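Local coordinates for transcriptional regulator, LacI family (Burkholderia phymatum, PDB 2RGY), which is a LacI-family transcriptional regulator that probably binds a small effector, perhaps a sugar, through its periplasmic-binding-protein-like domain, at residues A132-F138 and P165-F171. Sequence-based numbering, arbitrary orientation.
Sequences AVISGPF and PLIESDF
Pro165 O accepts the N-H of Val133 (2.9 Å), the first rung of a parallel ladder, while the Pro165 ring CG rests on Ala132 CB. Leu166 runs beside Val133 on the face covered by helix 141-155. With its CG anti to the backbone N, it sends CD2 against Val133 CB at 3.3 Å, a close carbon-carbon approach, and CD1 to the edge of the Phe138 ring, in its plane. Ile167 binds through both backbone polar atoms: N to Val133 O (2.9 Å) and O to Ser135 N (3.0 Å). With axes only 10° from parallel and helix 141-155 connecting them, the strands form a beta-alpha-beta unit at the margin of the sheet of a periplasmic-binding-protein-like domain; strand 166-168 is outermost within this chain, and strand 131-135 pairs on its other edge with strand 192-195. From its place opposite Ser135, Glu168 sends an extended side chain to Phe138. Its CG sits over the ring centre in a CH-pi contact, 3.6 Å from the centroid, and its carboxylate stacks with the ring, their planes 18° apart. Phe138 N donates nearly straight (171°) to Glu168 OE2, approaching from above the carboxylate plane. Ser169 N makes a weak, bent bond to Ser135 O as the chains leave the ladder. Phe171 turns one ring face to Gly136 CA, a CH-pi contact at 3.9 Å from the centroid, and meets Pro137 CD obliquely; His76 and Met200 also touch this phenylalanine.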
loop_
_atom_site.group_PDB
_atom_site.type_symbol
_atom_site.label_atom_id
_atom_site.label_comp_id
_atom_site.label_asym_id
_atom_site.label_seq_id
_atom_site.Cartn_x
_atom_site.Cartn_y
_atom_site.Cartn_z
ATOM N N ALA A 132 -16.908 -19.832 -7.988
ATOM C CA ALA A 132 -16.305 -19.077 -9.078
ATOM C C ALA A 132 -14.911 -18.630 -8.629
ATOM O O ALA A 132 -14.649 -18.509 -7.435
ATOM C CB ALA A 132 -17.174 -17.857 -9.424
ATOM N N VAL A 133 -14.023 -18.382 -9.585
ATOM C CA VAL A 133 -12.670 -17.959 -9.254
ATOM C C VAL A 133 -12.132 -16.827 -10.128
ATOM O O VAL A 133 -12.317 -16.821 -11.342
ATOM C CB VAL A 133 -11.670 -19.125 -9.374
ATOM C CG1 VAL A 133 -10.281 -18.641 -9.004
ATOM C CG2 VAL A 133 -12.095 -20.296 -8.487
ATOM N N ILE A 134 -11.473 -15.866 -9.490
ATOM C CA ILE A 134 -10.840 -14.756 -10.191
ATOM C C ILE A 134 -9.378 -14.941 -9.816
ATOM O O ILE A 134 -9.005 -14.749 -8.662
ATOM C CB ILE A 134 -11.338 -13.386 -9.680
ATOM C CG1 ILE A 134 -12.790 -13.164 -10.113
ATOM C CG2 ILE A 134 -10.442 -12.277 -10.226
ATOM C CD1 ILE A 134 -13.389 -11.876 -9.594
ATOM N N SER A 135 -8.552 -15.340 -10.778
ATOM C CA SER A 135 -7.147 -15.581 -10.478
ATOM C C SER A 135 -6.167 -14.555 -11.017
ATOM O O SER A 135 -6.554 -13.541 -11.605
ATOM C CB SER A 135 -6.737 -16.968 -10.984
ATOM O OG SER A 135 -6.355 -16.937 -12.356
ATOM N N GLY A 136 -4.885 -14.833 -10.780
ATOM C CA GLY A 136 -3.834 -13.974 -11.272
ATOM C C GLY A 136 -3.429 -14.555 -12.606
ATOM O O GLY A 136 -4.100 -15.462 -13.102
ATOM N N PRO A 137 -2.351 -14.060 -13.224
ATOM C CA PRO A 137 -1.942 -14.611 -14.514
ATOM C C PRO A 137 -1.671 -16.107 -14.437
ATOM O O PRO A 137 -1.098 -16.605 -13.465
ATOM C CB PRO A 137 -0.687 -13.805 -14.860
ATOM C CG PRO A 137 -0.187 -13.321 -13.525
ATOM C CD PRO A 137 -1.455 -12.970 -12.805
ATOM N N PHE A 138 -2.094 -16.817 -15.475
ATOM C CA PHE A 138 -1.902 -18.255 -15.544
ATOM C C PHE A 138 -0.425 -18.622 -15.587
ATOM O O PHE A 138 -0.058 -19.755 -15.266
ATOM C CB PHE A 138 -2.619 -18.817 -16.773
ATOM C CG PHE A 138 -4.127 -18.874 -16.628
ATOM C CD1 PHE A 138 -4.933 -19.119 -17.738
ATOM C CD2 PHE A 138 -4.739 -18.684 -15.374
ATOM C CE1 PHE A 138 -6.330 -19.170 -17.620
ATOM C CE2 PHE A 138 -6.129 -18.732 -15.234
ATOM C CZ PHE A 138 -6.930 -18.976 -16.365
ATOM N N PRO A 165 -16.454 -21.412 -13.254
ATOM C CA PRO A 165 -16.074 -20.185 -13.963
ATOM C C PRO A 165 -14.759 -19.638 -13.391
ATOM O O PRO A 165 -14.615 -19.466 -12.179
ATOM C CB PRO A 165 -17.267 -19.255 -13.728
ATOM C CG PRO A 165 -17.948 -19.828 -12.509
ATOM C CD PRO A 165 -17.824 -21.310 -12.728
ATOM N N LEU A 166 -13.807 -19.383 -14.279
ATOM C CA LEU A 166 -12.491 -18.904 -13.901
ATOM C C LEU A 166 -12.093 -17.731 -14.793
ATOM O O LEU A 166 -11.956 -17.885 -16.006
ATOM C CB LEU A 166 -11.486 -20.054 -14.062
ATOM C CG LEU A 166 -10.046 -19.989 -13.539
ATOM C CD1 LEU A 166 -9.427 -18.679 -13.957
ATOM C CD2 LEU A 166 -10.008 -20.137 -12.026
ATOM N N ILE A 167 -11.915 -16.558 -14.196
ATOM C CA ILE A 167 -11.514 -15.370 -14.950
ATOM C C ILE A 167 -10.039 -15.093 -14.670
ATOM O O ILE A 167 -9.655 -14.914 -13.519
ATOM C CB ILE A 167 -12.309 -14.121 -14.513
ATOM C CG1 ILE A 167 -13.806 -14.432 -14.431
ATOM C CG2 ILE A 167 -12.078 -13.002 -15.502
ATOM C CD1 ILE A 167 -14.456 -14.738 -15.777
ATOM N N GLU A 168 -9.211 -15.068 -15.710
ATOM C CA GLU A 168 -7.790 -14.788 -15.526
ATOM C C GLU A 168 -7.633 -13.277 -15.372
ATOM O O GLU A 168 -8.198 -12.508 -16.153
ATOM C CB GLU A 168 -6.978 -15.258 -16.735
ATOM C CG GLU A 168 -5.477 -15.366 -16.464
ATOM C CD GLU A 168 -4.644 -15.467 -17.738
ATOM O OE1 GLU A 168 -5.146 -15.993 -18.761
ATOM O OE2 GLU A 168 -3.474 -15.035 -17.717
ATOM N N SER A 169 -6.879 -12.854 -14.360
ATOM C CA SER A 169 -6.658 -11.429 -14.139
ATOM C C SER A 169 -5.180 -11.135 -13.855
ATOM O O SER A 169 -4.325 -11.982 -14.108
ATOM C CB SER A 169 -7.538 -10.920 -12.999
ATOM O OG SER A 169 -7.552 -9.506 -12.997
ATOM N N ASP A 170 -4.876 -9.956 -13.312
ATOM C CA ASP A 170 -3.482 -9.590 -13.075
ATOM C C ASP A 170 -3.069 -9.178 -11.667
ATOM O O ASP A 170 -2.028 -8.555 -11.504
ATOM C CB ASP A 170 -3.095 -8.470 -14.043
ATOM C CG ASP A 170 -3.906 -7.208 -13.816
ATOM O OD1 ASP A 170 -4.684 -7.169 -12.837
ATOM O OD2 ASP A 170 -3.763 -6.250 -14.603
ATOM N N PHE A 171 -3.858 -9.529 -10.657
ATOM C CA PHE A 171 -3.548 -9.169 -9.266
ATOM C C PHE A 171 -3.737 -7.692 -8.903
ATOM O O PHE A 171 -3.543 -7.322 -7.741
ATOM C CB PHE A 171 -2.100 -9.542 -8.892
ATOM C CG PHE A 171 -1.856 -11.017 -8.736
ATOM C CD1 PHE A 171 -2.762 -11.825 -8.046
ATOM C CD2 PHE A 171 -0.686 -11.591 -9.233
ATOM C CE1 PHE A 171 -2.508 -13.193 -7.847
ATOM C CE2 PHE A 171 -0.415 -12.953 -9.044
ATOM C CZ PHE A 171 -1.330 -13.757 -8.346
#